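Local coordinates for uncharacterized protein HtdX (Mycobacterium tuberculosis, PDB 4OOB) that hydrates trans-2-enoyl-CoA thioesters and dehydrates (3R)-3-hydroxyacyl-CoA, acting over a broad range of chain lengths with a preference for C8 to C12 substrates, at residues Arg92-Arg97 against Asp106-Val111; His99-Leu104 against Thr124-Gln129; Val189-Met194 against Lys220-Pro225. All blocks are in the same frame, centred on the assembly; numbering follows the deposited sequence.

Contact 1. Residues Arg92-Arg97 against Asp106-Val111; sequences RAENLR and DLVTNV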
ATOM      1  N   ARG A  92       2.852   1.388 -15.962  1.00 22.05           N
ATOM      2  CA  ARG A  92       3.823   0.496 -16.583  1.00 23.41           C
ATOM      3  C   ARG A  92       4.661  -0.290 -15.600  1.00 22.00           C
ATOM      4  O   ARG A  92       4.808   0.094 -14.423  1.00 22.05           O
ATOM      5  CB  ARG A  92       4.673   1.234 -17.618  1.00 27.16           C
ATOM      6  CG  ARG A  92       5.570   2.311 -17.055  1.00 31.05           C
ATOM      7  CD  ARG A  92       7.047   1.927 -17.022  1.00 33.88           C
ATOM      8  NE  ARG A  92       7.810   2.767 -17.929  1.00 36.98           N
ATOM      9  CZ  ARG A  92       9.047   2.547 -18.380  1.00 40.59           C
ATOM     10  NH1 ARG A  92       9.768   1.483 -18.029  1.00 39.55           N
ATOM     11  NH2 ARG A  92       9.559   3.444 -19.215  1.00 43.30           N
ATOM     12  N   ALA A  93       5.164  -1.412 -16.113  1.00 20.96           N
ATOM     13  CA  ALA A  93       5.948  -2.396 -15.406  1.00 21.09           C
ATOM     14  C   ALA A  93       7.384  -2.396 -15.863  1.00 21.57           C
ATOM     15  O   ALA A  93       7.647  -2.406 -17.034  1.00 25.62           O
ATOM     16  CB  ALA A  93       5.367  -3.782 -15.640  1.00 20.59           C
ATOM     17  N   GLU A  94       8.327  -2.469 -14.946  1.00 22.36           N
ATOM     18  CA  GLU A  94       9.709  -2.279 -15.304  1.00 22.37           C
ATOM     19  C   GLU A  94      10.577  -2.767 -14.161  1.00 20.32           C
ATOM     20  O   GLU A  94      10.095  -3.013 -13.041  1.00 19.24           O
ATOM     21  CB  GLU A  94       9.949  -0.771 -15.590  1.00 25.07           C
ATOM     22  CG  GLU A  94      10.469   0.056 -14.398  1.00 29.17           C
ATOM     23  CD  GLU A  94      10.307   1.600 -14.529  1.00 31.28           C
ATOM     24  OE1 GLU A  94      10.988   2.364 -13.806  1.00 29.46           O
ATOM     25  OE2 GLU A  94       9.453   2.059 -15.313  1.00 35.45           O
ATOM     26  N   ASN A  95      11.869  -2.882 -14.441  1.00 18.50           N
ATOM     27  CA  ASN A  95      12.888  -3.077 -13.446  1.00 17.23           C
ATOM     28  C   ASN A  95      12.721  -4.433 -12.768  1.00 17.66           C
ATOM     29  O   ASN A  95      12.810  -4.531 -11.548  1.00 16.60           O
ATOM     30  CB  ASN A  95      12.827  -1.924 -12.442  1.00 16.27           C
ATOM     31  CG  ASN A  95      14.087  -1.761 -11.634  1.00 16.26           C
ATOM     32  OD1 ASN A  95      15.127  -2.295 -11.960  1.00 17.82           O
ATOM     33  ND2 ASN A  95      13.982  -1.035 -10.536  1.00 15.71           N
ATOM     34  N   LEU A  96      12.492  -5.479 -13.560  1.00 18.97           N
ATOM     35  CA  LEU A  96      12.569  -6.846 -13.040  1.00 20.54           C
ATOM     36  C   LEU A  96      13.909  -7.070 -12.472  1.00 19.41           C
ATOM     37  O   LEU A  96      14.886  -6.892 -13.162  1.00 18.40           O
ATOM     38  CB  LEU A  96      12.401  -7.919 -14.098  1.00 22.53           C
ATOM     39  CG  LEU A  96      11.080  -8.658 -14.170  1.00 24.73           C
ATOM     40  CD1 LEU A  96      10.451  -8.969 -12.802  1.00 24.13           C
ATOM     41  CD2 LEU A  96      10.179  -7.761 -15.020  1.00 25.65           C
ATOM     42  N   ARG A  97      13.968  -7.505 -11.229  1.00 18.84           N
ATOM     43  CA  ARG A  97      15.240  -7.990 -10.731  1.00 18.44           C
ATOM     44  C   ARG A  97      15.051  -9.025  -9.632  1.00 18.03           C
ATOM     45  O   ARG A  97      13.958  -9.157  -9.013  1.00 15.89           O
ATOM     46  CB  ARG A  97      16.160  -6.838 -10.290  1.00 18.95           C
ATOM     47  CG  ARG A  97      15.798  -6.091  -9.009  1.00 19.30           C
ATOM     48  CD  ARG A  97      14.782  -5.030  -9.319  1.00 19.89           C
ATOM     49  NE  ARG A  97      14.441  -4.146  -8.214  1.00 19.56           N
ATOM     50  CZ  ARG A  97      13.280  -3.500  -8.108  1.00 18.74           C
ATOM     51  NH1 ARG A  97      12.267  -3.604  -8.998  1.00 18.36           N
ATOM     52  NH2 ARG A  97      13.107  -2.765  -7.067  1.00 18.72           N
ATOM     53  N   ASP A 106       8.705  -3.263 -10.595  1.00 15.21           N
ATOM     54  CA  ASP A 106       8.121  -1.991 -10.286  1.00 14.75           C
ATOM     55  C   ASP A 106       6.913  -1.718 -11.160  1.00 14.98           C
ATOM     56  O   ASP A 106       6.955  -1.881 -12.380  1.00 13.96           O
ATOM     57  CB  ASP A 106       9.127  -0.875 -10.507  1.00 15.33           C
ATOM     58  CG  ASP A 106      10.255  -0.832  -9.476  1.00 15.03           C
ATOM     59  OD1 ASP A 106      10.221  -1.454  -8.371  1.00 14.89           O
ATOM     60  OD2 ASP A 106      11.218  -0.133  -9.821  1.00 15.10           O
ATOM     61  N   LEU A 107       5.832  -1.256 -10.523  1.00 15.92           N
ATOM     62  CA  LEU A 107       4.576  -0.883 -11.226  1.00 16.26           C
ATOM     63  C   LEU A 107       4.368   0.598 -11.046  1.00 16.36           C
ATOM     64  O   LEU A 107       4.205   1.052  -9.936  1.00 15.30           O
ATOM     65  CB  LEU A 107       3.410  -1.638 -10.625  1.00 16.69           C
ATOM     66  CG  LEU A 107       3.094  -3.056 -11.117  1.00 17.54           C
ATOM     67  CD1 LEU A 107       4.130  -3.621 -12.030  1.00 18.18           C
ATOM     68  CD2 LEU A 107       2.819  -4.018  -9.979  1.00 17.84           C
ATOM     69  N   VAL A 108       4.464   1.350 -12.143  1.00 17.13           N
ATOM     70  CA  VAL A 108       4.637   2.799 -12.070  1.00 17.26           C
ATOM     71  C   VAL A 108       3.332   3.353 -12.624  1.00 17.99           C
ATOM     72  O   VAL A 108       2.944   3.033 -13.757  1.00 17.03           O
ATOM     73  CB  VAL A 108       5.886   3.211 -12.881  1.00 17.60           C
ATOM     74  CG1 VAL A 108       6.099   4.704 -12.915  1.00 18.07           C
ATOM     75  CG2 VAL A 108       7.140   2.520 -12.321  1.00 17.04           C
ATOM     76  N   THR A 109       2.620   4.110 -11.793  1.00 17.67           N
ATOM     77  CA  THR A 109       1.315   4.624 -12.150  1.00 17.98           C
ATOM     78  C   THR A 109       1.276   6.171 -12.121  1.00 18.31           C
ATOM     79  O   THR A 109       1.755   6.824 -11.162  1.00 17.45           O
ATOM     80  CB  THR A 109       0.229   4.022 -11.236  1.00 17.89           C
ATOM     81  OG1 THR A 109       0.205   2.619 -11.427  1.00 19.62           O
ATOM     82  CG2 THR A 109      -1.142   4.501 -11.575  1.00 18.33           C
ATOM     83  N   ASN A 110       0.697   6.711 -13.194  1.00 18.95           N
ATOM     84  CA  ASN A 110       0.460   8.141 -13.383  1.00 20.63           C
ATOM     85  C   ASN A 110      -1.052   8.380 -13.459  1.00 21.23           C
ATOM     86  O   ASN A 110      -1.735   7.882 -14.386  1.00 19.71           O
ATOM     87  CB  ASN A 110       1.136   8.647 -14.676  1.00 21.73           C
ATOM     88  CG  ASN A 110       2.642   8.881 -14.500  1.00 24.49           C
ATOM     89  OD1 ASN A 110       3.050   9.942 -14.054  1.00 28.93           O
ATOM     90  ND2 ASN A 110       3.468   7.869 -14.814  1.00 23.94           N
ATOM     91  N   VAL A 111      -1.546   9.154 -12.488  1.00 21.38           N
ATOM     92  CA  VAL A 111      -2.947   9.524 -12.387  1.00 21.08           C
ATOM     93  C   VAL A 111      -3.116  11.016 -12.704  1.00 22.11           C
ATOM     94  O   VAL A 111      -2.590  11.887 -12.004  1.00 21.65           O
ATOM     95  CB  VAL A 111      -3.475   9.205 -10.978  1.00 20.84           C
ATOM     96  CG1 VAL A 111      -4.886   9.769 -10.755  1.00 20.45           C
ATOM     97  CG2 VAL A 111      -3.451   7.705 -10.737  1.00 19.54           C
TER
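D106 OD1 is gripped from more than one side. R97 NH1 reaches it at 3.0 Å in a salt bridge, NH2 adds a weak bond, and the hydroxyl of T124, on the adjoining strand, is its strongest partner. The guanidinium and carboxylate planes are 76° apart, and NH1 meets OD1 from well above the carboxylate plane. R97 NH1 is also held by N95 O at 2.8 Å. The other oxygen, D106 OD2, takes a nearly straight bond from N95 ND2 at 3.0 Å; with CG anti to its backbone N (chi1 -161°), N95 lays its side chain alongside that of D106. These bonds leave the buried carboxylate well satisfied and probably stabilise its charged form. Backbone ladder bonds join R92 to V108 (V108 N to R92 O, 2.6 Å) and E94 to D106 (D106 N to E94 O, 2.8 Å). On the face carrying R92, E94 and V108, R92 NH1 bridges to E94 OE2 at 2.8 Å beside V108 CG2. On the reverse face A93 CB meets L107 CD1 at 3.8 Å, and L107 packs onto V52 of helix 43-57. N95 has a positive phi (66°); pairing breaks after E94 and resumes at R97-L104, two residues intervening against one, consistent with a beta bulge at N95. The contact lies in the antiparallel hairpin 86-99/102-113, whose sheet curves against a helix as in the hotdog fold.

Contact 2. Residues His99-Leu104 against Thr124-Gln129; sequences HRRGLL and TFLHQQ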
ATOM      1  N   HIS A  99      15.785 -11.241  -6.263  1.00 18.48           N
ATOM      2  CA  HIS A  99      15.876 -11.031  -4.844  1.00 17.99           C
ATOM      3  C   HIS A  99      16.018 -12.469  -4.294  1.00 18.12           C
ATOM      4  O   HIS A  99      15.817 -13.430  -5.003  1.00 18.72           O
ATOM      5  CB  HIS A  99      14.629 -10.300  -4.375  1.00 17.41           C
ATOM      6  CG  HIS A  99      14.513 -10.154  -2.897  1.00 17.66           C
ATOM      7  ND1 HIS A  99      14.661  -8.939  -2.256  1.00 19.14           N
ATOM      8  CD2 HIS A  99      14.228 -11.051  -1.929  1.00 17.71           C
ATOM      9  CE1 HIS A  99      14.486  -9.091  -0.956  1.00 18.63           C
ATOM     10  NE2 HIS A  99      14.230 -10.369  -0.731  1.00 19.33           N
ATOM     11  N   ARG A 100      16.444 -12.596  -3.065  1.00 19.15           N
ATOM     12  CA  ARG A 100      16.634 -13.870  -2.426  1.00 20.73           C
ATOM     13  C   ARG A 100      15.337 -14.759  -2.387  1.00 20.51           C
ATOM     14  O   ARG A 100      15.406 -16.014  -2.380  1.00 19.55           O
ATOM     15  CB  ARG A 100      17.121 -13.578  -1.012  1.00 22.18           C
ATOM     16  CG  ARG A 100      17.454 -14.804  -0.172  1.00 24.87           C
ATOM     17  CD  ARG A 100      17.911 -14.353   1.207  1.00 27.49           C
ATOM     18  NE  ARG A 100      18.000 -15.471   2.131  1.00 30.17           N
ATOM     19  CZ  ARG A 100      17.042 -15.870   2.955  1.00 31.08           C
ATOM     20  NH1 ARG A 100      15.858 -15.245   3.040  1.00 32.56           N
ATOM     21  NH2 ARG A 100      17.285 -16.925   3.706  1.00 33.65           N
ATOM     22  N   ARG A 101      14.182 -14.094  -2.358  1.00 19.29           N
ATOM     23  CA  ARG A 101      12.921 -14.713  -2.106  1.00 18.52           C
ATOM     24  C   ARG A 101      12.010 -14.568  -3.290  1.00 17.21           C
ATOM     25  O   ARG A 101      10.870 -15.017  -3.254  1.00 15.42           O
ATOM     26  CB  ARG A 101      12.313 -14.141  -0.815  1.00 20.71           C
ATOM     27  CG  ARG A 101      12.930 -14.821   0.396  1.00 23.51           C
ATOM     28  CD  ARG A 101      12.698 -14.147   1.719  1.00 26.37           C
ATOM     29  NE  ARG A 101      11.337 -13.739   1.911  1.00 28.23           N
ATOM     30  CZ  ARG A 101      10.929 -12.497   2.191  1.00 29.03           C
ATOM     31  NH1 ARG A 101      11.795 -11.501   2.357  1.00 29.32           N
ATOM     32  NH2 ARG A 101       9.623 -12.266   2.350  1.00 26.74           N
ATOM     33  N   GLY A 102      12.519 -13.953  -4.348  1.00 17.09           N
ATOM     34  CA  GLY A 102      11.812 -13.933  -5.624  1.00 17.86           C
ATOM     35  C   GLY A 102      12.237 -12.837  -6.566  1.00 18.30           C
ATOM     36  O   GLY A 102      13.391 -12.390  -6.532  1.00 19.87           O
ATOM     37  N   LEU A 103      11.282 -12.388  -7.366  1.00 18.18           N
ATOM     38  CA  LEU A 103      11.494 -11.444  -8.433  1.00 18.35           C
ATOM     39  C   LEU A 103      10.673 -10.182  -8.104  1.00 17.61           C
ATOM     40  O   LEU A 103       9.463 -10.238  -7.913  1.00 15.73           O
ATOM     41  CB  LEU A 103      11.074 -12.062  -9.758  1.00 19.83           C
ATOM     42  CG  LEU A 103      12.045 -12.461 -10.888  1.00 23.38           C
ATOM     43  CD1 LEU A 103      13.505 -12.691 -10.485  1.00 24.51           C
ATOM     44  CD2 LEU A 103      11.526 -13.631 -11.702  1.00 22.37           C
ATOM     45  N   LEU A 104      11.377  -9.058  -8.028  1.00 16.84           N
ATOM     46  CA  LEU A 104      10.781  -7.783  -7.779  1.00 16.57           C
ATOM     47  C   LEU A 104      10.499  -7.177  -9.140  1.00 15.68           C
ATOM     48  O   LEU A 104      11.317  -7.296 -10.062  1.00 14.54           O
ATOM     49  CB  LEU A 104      11.727  -6.832  -6.996  1.00 16.51           C
ATOM     50  CG  LEU A 104      12.287  -7.324  -5.666  1.00 17.26           C
ATOM     51  CD1 LEU A 104      13.525  -6.524  -5.248  1.00 18.09           C
ATOM     52  CD2 LEU A 104      11.227  -7.199  -4.565  1.00 17.90           C
ATOM     53  N   THR A 124       6.383  -1.623  -5.610  1.00 13.57           N
ATOM     54  CA  THR A 124       7.223  -2.723  -5.876  1.00 14.41           C
ATOM     55  C   THR A 124       6.619  -3.928  -5.201  1.00 14.30           C
ATOM     56  O   THR A 124       6.433  -3.951  -3.990  1.00 13.98           O
ATOM     57  CB  THR A 124       8.632  -2.396  -5.347  1.00 14.46           C
ATOM     58  OG1 THR A 124       9.125  -1.296  -6.098  1.00 15.32           O
ATOM     59  CG2 THR A 124       9.573  -3.507  -5.540  1.00 14.50           C
ATOM     60  N   PHE A 125       6.317  -4.921  -6.014  1.00 15.63           N
ATOM     61  CA  PHE A 125       5.901  -6.228  -5.551  1.00 17.27           C
ATOM     62  C   PHE A 125       7.023  -7.264  -5.738  1.00 16.45           C
ATOM     63  O   PHE A 125       7.785  -7.216  -6.720  1.00 16.23           O
ATOM     64  CB  PHE A 125       4.624  -6.674  -6.286  1.00 19.41           C
ATOM     65  CG  PHE A 125       3.368  -6.173  -5.659  1.00 22.61           C
ATOM     66  CD1 PHE A 125       2.955  -6.659  -4.436  1.00 26.90           C
ATOM     67  CD2 PHE A 125       2.577  -5.246  -6.295  1.00 25.63           C
ATOM     68  CE1 PHE A 125       1.775  -6.211  -3.851  1.00 27.59           C
ATOM     69  CE2 PHE A 125       1.419  -4.777  -5.702  1.00 25.45           C
ATOM     70  CZ  PHE A 125       1.030  -5.238  -4.473  1.00 25.68           C
ATOM     71  N   LEU A 126       7.142  -8.130  -4.734  1.00 15.64           N
ATOM     72  CA  LEU A 126       7.982  -9.341  -4.746  1.00 15.34           C
ATOM     73  C   LEU A 126       7.067 -10.521  -5.076  1.00 15.17           C
ATOM     74  O   LEU A 126       6.091 -10.826  -4.333  1.00 13.83           O
ATOM     75  CB  LEU A 126       8.659  -9.593  -3.378  1.00 15.36           C
ATOM     76  CG  LEU A 126       9.543 -10.864  -3.259  1.00 15.26           C
ATOM     77  CD1 LEU A 126      10.842 -10.734  -4.033  1.00 15.51           C
ATOM     78  CD2 LEU A 126       9.850 -11.206  -1.827  1.00 15.45           C
ATOM     79  N   HIS A 127       7.324 -11.119  -6.231  1.00 15.77           N
ATOM     80  CA  HIS A 127       6.660 -12.343  -6.617  1.00 16.42           C
ATOM     81  C   HIS A 127       7.498 -13.535  -6.219  1.00 16.12           C
ATOM     82  O   HIS A 127       8.530 -13.820  -6.817  1.00 16.85           O
ATOM     83  CB  HIS A 127       6.399 -12.320  -8.100  1.00 17.45           C
ATOM     84  CG  HIS A 127       5.470 -11.217  -8.503  1.00 18.95           C
ATOM     85  ND1 HIS A 127       4.131 -11.216  -8.170  1.00 19.56           N
ATOM     86  CD2 HIS A 127       5.680 -10.083  -9.207  1.00 20.25           C
ATOM     87  CE1 HIS A 127       3.557 -10.134  -8.654  1.00 19.15           C
ATOM     88  NE2 HIS A 127       4.476  -9.427  -9.280  1.00 20.56           N
ATOM     89  N   GLN A 128       7.049 -14.242  -5.209  1.00 15.78           N
ATOM     90  CA  GLN A 128       7.862 -15.300  -4.644  1.00 15.63           C
ATOM     91  C   GLN A 128       8.179 -16.407  -5.646  1.00 15.55           C
ATOM     92  O   GLN A 128       7.332 -16.814  -6.498  1.00 14.88           O
ATOM     93  CB  GLN A 128       7.194 -15.923  -3.423  1.00 16.17           C
ATOM     94  CG  GLN A 128       6.562 -14.981  -2.427  1.00 16.89           C
ATOM     95  CD  GLN A 128       6.323 -15.642  -1.073  1.00 17.72           C
ATOM     96  OE1 GLN A 128       5.228 -15.550  -0.482  1.00 19.18           O
ATOM     97  NE2 GLN A 128       7.317 -16.351  -0.605  1.00 17.31           N
ATOM     98  N   GLN A 129       9.391 -16.942  -5.476  1.00 15.47           N
ATOM     99  CA  GLN A 129       9.979 -18.025  -6.303  1.00 15.15           C
ATOM    100  C   GLN A 129      11.455 -18.129  -5.953  1.00 15.80           C
ATOM    101  O   GLN A 129      12.048 -17.157  -5.450  1.00 15.73           O
ATOM    102  CB  GLN A 129       9.852 -17.731  -7.818  1.00 14.33           C
ATOM    103  CG  GLN A 129      10.535 -16.450  -8.247  1.00 13.66           C
ATOM    104  CD  GLN A 129       9.911 -15.823  -9.470  1.00 12.98           C
ATOM    105  OE1 GLN A 129      10.274 -16.127 -10.563  1.00 12.17           O
ATOM    106  NE2 GLN A 129       8.995 -14.897  -9.264  1.00 13.46           N
TER
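L103 and H127 form a reciprocal hydrogen-bonded pair: H127 N meets L103 O at 2.9 Å, and L103 N meets H127 O at 3.2 Å, both with nearly straight N-H directions. This is the end of the antiparallel hairpin 102-113/116-128 in the hotdog sheet, far from its connecting turn. H127 O takes a further donor, Q129 NE2 at 2.7 Å, which comes to the opposite face of the carbonyl plane from L103 N; the bond fixes the Q129 amide beside L103, NE2 lying 3.6 Å from L103 CB. Q129 N to R101 O extends the ladder by a longer bond of 3.3 Å. R100 and R101 are the corner residues of a turn with type I angles; H99 N to G102 O is its firm bond, and the turn bond proper, G102 N to H99 O, is weak. G102 then crosses close to Q128, bringing its CA within CH...O range of both H127 O and Q129 O. On the face shared by L104 and L126, the buried L126 carries the packing. Its CD1 takes three neighbours: L104 CD2 at 3.6 Å, the carbonyl carbon of G102, and H99 CB at 3.8 Å, with the H99 side chain crossing that of L126 at about a right angle. The other branch, L126 CD2, sits over the centre of one face of the R101 guanidinium, 4.3 Å from its plane.

Contact 3. Residues Val189-Met194 against Lys220-Pro225; sequences VIAHGM and KPVLLP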
ATOM      1  N   VAL A 189      -3.377 -15.675   8.000  1.00 20.02           N
ATOM      2  CA  VAL A 189      -3.708 -14.604   7.052  1.00 18.92           C
ATOM      3  C   VAL A 189      -2.969 -13.335   7.451  1.00 18.18           C
ATOM      4  O   VAL A 189      -2.650 -13.176   8.613  1.00 18.21           O
ATOM      5  CB  VAL A 189      -5.215 -14.371   7.048  1.00 19.20           C
ATOM      6  CG1 VAL A 189      -5.881 -15.545   6.353  1.00 19.65           C
ATOM      7  CG2 VAL A 189      -5.763 -14.249   8.486  1.00 19.04           C
ATOM      8  N   ILE A 190      -2.635 -12.461   6.497  1.00 17.31           N
ATOM      9  CA  ILE A 190      -1.837 -11.280   6.804  1.00 16.17           C
ATOM     10  C   ILE A 190      -2.531 -10.040   6.258  1.00 14.38           C
ATOM     11  O   ILE A 190      -3.268 -10.157   5.323  1.00 13.40           O
ATOM     12  CB  ILE A 190      -0.384 -11.392   6.257  1.00 17.40           C
ATOM     13  CG1 ILE A 190      -0.403 -11.302   4.751  1.00 17.23           C
ATOM     14  CG2 ILE A 190       0.282 -12.672   6.773  1.00 18.64           C
ATOM     15  CD1 ILE A 190       0.889 -11.523   4.003  1.00 17.58           C
ATOM     16  N   ALA A 191      -2.300  -8.870   6.873  1.00 13.30           N
ATOM     17  CA  ALA A 191      -2.844  -7.609   6.379  1.00 12.91           C
ATOM     18  C   ALA A 191      -2.191  -7.257   5.065  1.00 12.19           C
ATOM     19  O   ALA A 191      -1.023  -7.514   4.882  1.00 11.19           O
ATOM     20  CB  ALA A 191      -2.592  -6.472   7.362  1.00 12.33           C
ATOM     21  N   HIS A 192      -2.946  -6.620   4.194  1.00 12.33           N
ATOM     22  CA  HIS A 192      -2.365  -5.958   2.999  1.00 12.18           C
ATOM     23  C   HIS A 192      -1.406  -4.850   3.429  1.00 11.61           C
ATOM     24  O   HIS A 192      -1.650  -4.158   4.425  1.00 11.39           O
ATOM     25  CB  HIS A 192      -3.419  -5.290   2.134  1.00 12.73           C
ATOM     26  CG  HIS A 192      -4.630  -6.111   1.888  1.00 13.61           C
ATOM     27  ND1 HIS A 192      -5.106  -6.363   0.616  1.00 14.96           N
ATOM     28  CD2 HIS A 192      -5.503  -6.690   2.735  1.00 14.42           C
ATOM     29  CE1 HIS A 192      -6.198  -7.105   0.692  1.00 14.62           C
ATOM     30  NE2 HIS A 192      -6.454  -7.329   1.966  1.00 15.16           N
ATOM     31  N   GLY A 193      -0.305  -4.678   2.679  1.00 11.42           N
ATOM     32  CA  GLY A 193       0.627  -3.615   2.962  1.00 11.40           C
ATOM     33  C   GLY A 193      -0.050  -2.280   2.907  1.00 11.64           C
ATOM     34  O   GLY A 193       0.200  -1.435   3.766  1.00 12.10           O
ATOM     35  N   MET A 194      -0.947  -2.075   1.930  1.00 11.49           N
ATOM     36  CA  MET A 194      -1.518  -0.747   1.766  1.00 12.07           C
ATOM     37  C   MET A 194      -2.659  -0.490   2.765  1.00 12.82           C
ATOM     38  O   MET A 194      -3.111   0.637   2.892  1.00 12.70           O
ATOM     39  CB  MET A 194      -1.978  -0.508   0.304  1.00 12.05           C
ATOM     40  CG  MET A 194      -0.822  -0.446  -0.680  1.00 12.14           C
ATOM     41  SD  MET A 194       0.306   0.901  -0.311  1.00 12.80           S
ATOM     42  CE  MET A 194      -0.783   2.295  -0.611  1.00 12.82           C
ATOM     43  N   LYS A 220       8.362  -6.899   8.283  1.00 22.64           N
ATOM     44  CA  LYS A 220       7.694  -8.113   8.848  1.00 24.83           C
ATOM     45  C   LYS A 220       6.217  -8.068   8.504  1.00 20.88           C
ATOM     46  O   LYS A 220       5.593  -7.021   8.709  1.00 18.33           O
ATOM     47  CB  LYS A 220       7.789  -8.181  10.380  1.00 29.74           C
ATOM     48  CG  LYS A 220       9.226  -8.211  10.921  1.00 36.71           C
ATOM     49  CD  LYS A 220       9.861  -9.597  10.892  1.00 41.70           C
ATOM     50  CE  LYS A 220       9.912 -10.225  12.287  1.00 46.19           C
ATOM     51  NZ  LYS A 220      10.330 -11.665  12.230  1.00 46.73           N
ATOM     52  N   PRO A 221       5.678  -9.176   7.982  1.00 19.03           N
ATOM     53  CA  PRO A 221       4.279  -9.290   7.637  1.00 18.65           C
ATOM     54  C   PRO A 221       3.402  -9.086   8.856  1.00 18.03           C
ATOM     55  O   PRO A 221       3.822  -9.331   9.962  1.00 18.50           O
ATOM     56  CB  PRO A 221       4.169 -10.713   7.073  1.00 20.09           C
ATOM     57  CG  PRO A 221       5.307 -11.468   7.702  1.00 21.43           C
ATOM     58  CD  PRO A 221       6.406 -10.438   7.706  1.00 20.96           C
ATOM     59  N   VAL A 222       2.226  -8.537   8.665  1.00 17.48           N
ATOM     60  CA  VAL A 222       1.384  -8.208   9.776  1.00 18.04           C
ATOM     61  C   VAL A 222       0.445  -9.370   9.923  1.00 18.67           C
ATOM     62  O   VAL A 222      -0.560  -9.478   9.144  1.00 17.30           O
ATOM     63  CB  VAL A 222       0.674  -6.891   9.492  1.00 18.98           C
ATOM     64  CG1 VAL A 222      -0.432  -6.614  10.516  1.00 19.21           C
ATOM     65  CG2 VAL A 222       1.724  -5.755   9.470  1.00 19.23           C
ATOM     66  N   LEU A 223       0.827 -10.306  10.819  1.00 18.54           N
ATOM     67  CA  LEU A 223       0.045 -11.525  11.049  1.00 19.26           C
ATOM     68  C   LEU A 223      -1.139 -11.175  11.857  1.00 19.15           C
ATOM     69  O   LEU A 223      -1.013 -10.409  12.773  1.00 19.42           O
ATOM     70  CB  LEU A 223       0.812 -12.584  11.803  1.00 21.55           C
ATOM     71  CG  LEU A 223       2.090 -13.102  11.150  1.00 22.83           C
ATOM     72  CD1 LEU A 223       2.695 -14.098  12.167  1.00 23.36           C
ATOM     73  CD2 LEU A 223       1.803 -13.735   9.798  1.00 22.17           C
ATOM     74  N   LEU A 224      -2.308 -11.699  11.496  1.00 19.16           N
ATOM     75  CA  LEU A 224      -3.575 -11.240  12.106  1.00 19.20           C
ATOM     76  C   LEU A 224      -4.067 -12.320  13.097  1.00 19.45           C
ATOM     77  O   LEU A 224      -3.783 -13.497  12.892  1.00 20.18           O
ATOM     78  CB  LEU A 224      -4.628 -10.967  11.026  1.00 18.46           C
ATOM     79  CG  LEU A 224      -4.268 -10.103   9.805  1.00 17.16           C
ATOM     80  CD1 LEU A 224      -5.426 -10.070   8.824  1.00 16.61           C
ATOM     81  CD2 LEU A 224      -3.950  -8.664  10.226  1.00 18.37           C
ATOM     82  N   PRO A 225      -4.758 -11.918  14.181  1.00 19.82           N
ATOM     83  CA  PRO A 225      -4.959 -10.520  14.634  1.00 20.00           C
ATOM     84  C   PRO A 225      -3.631  -9.864  15.064  1.00 20.24           C
ATOM     85  O   PRO A 225      -2.750 -10.525  15.587  1.00 20.61           O
ATOM     86  CB  PRO A 225      -5.864 -10.679  15.875  1.00 21.20           C
ATOM     87  CG  PRO A 225      -5.605 -12.100  16.350  1.00 20.77           C
ATOM     88  CD  PRO A 225      -5.451 -12.872  15.069  1.00 20.16           C
TER
HETATM   89  O   HOH W   1       1.596  -8.007   5.927  1.00 11.43           O
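A191 and L224 face each other at the apolar centre, each with its CB directed at the other segment: A191 CB meets L224 CD2 at 3.9 Å and V222 CG1 at 3.8 Å, so two branched side chains cover the same side of this methyl. L224 CG, anti to the carbonyl carbon (chi1 -49°), sits near V189 O and A191 N; CD1 and CD2 lie against the backbone of I190 and A191. To one side I190 CG2 touches L223 CD2 at 3.5 Å, the two side chains passing at a slant, while V189 CG2 makes a looser contact with L224. The polar edge is built from backbone groups. A191 N donates to V222 O at 2.9 Å, in the carbonyl plane, and L224 N donates to V189 O by a longer bond of 3.3 Å. The two bonds bracket the I190-L223 pair, a single bridge; the touching parts, 189-191 and 221-224, run 111° apart. A water extends the link beyond the bridge: it donates to A191 O and accepts from V222 N, each at 2.9 Å, giving both backbone groups of these buried residues a partner. After A191 the chain passes to H192, the N-cap of helix 193-199, whose ring stacks on H175. The contact lies against helix 158-167 and strand 152-156: I161 of the helix meets A191 and L224, and I156 of the strand meets V222 and L224.

In the fold
Contacts 1 and 2 share strand 102-113, bonded to strand 86-99 on one side and 116-128 on the other; their centres are 14 Å apart. They touch where D106 OD1 meets T124 OG1 at 2.5 Å and R97 O meets L104 N at 2.8 Å, both probable hydrogen bonds. Contact 3 belongs to the MaoC-like half: its centre is about 17 Å from that of contact 2 and about 23 Å from that of contact 1, without touching either. Strand 69-77 lies between, its H70 meeting both F125 and M194. H192 packs near D170 and H175, whose sequence surroundings resemble the hydratase 2 motif, so contact 3 probably lies closest to the active site.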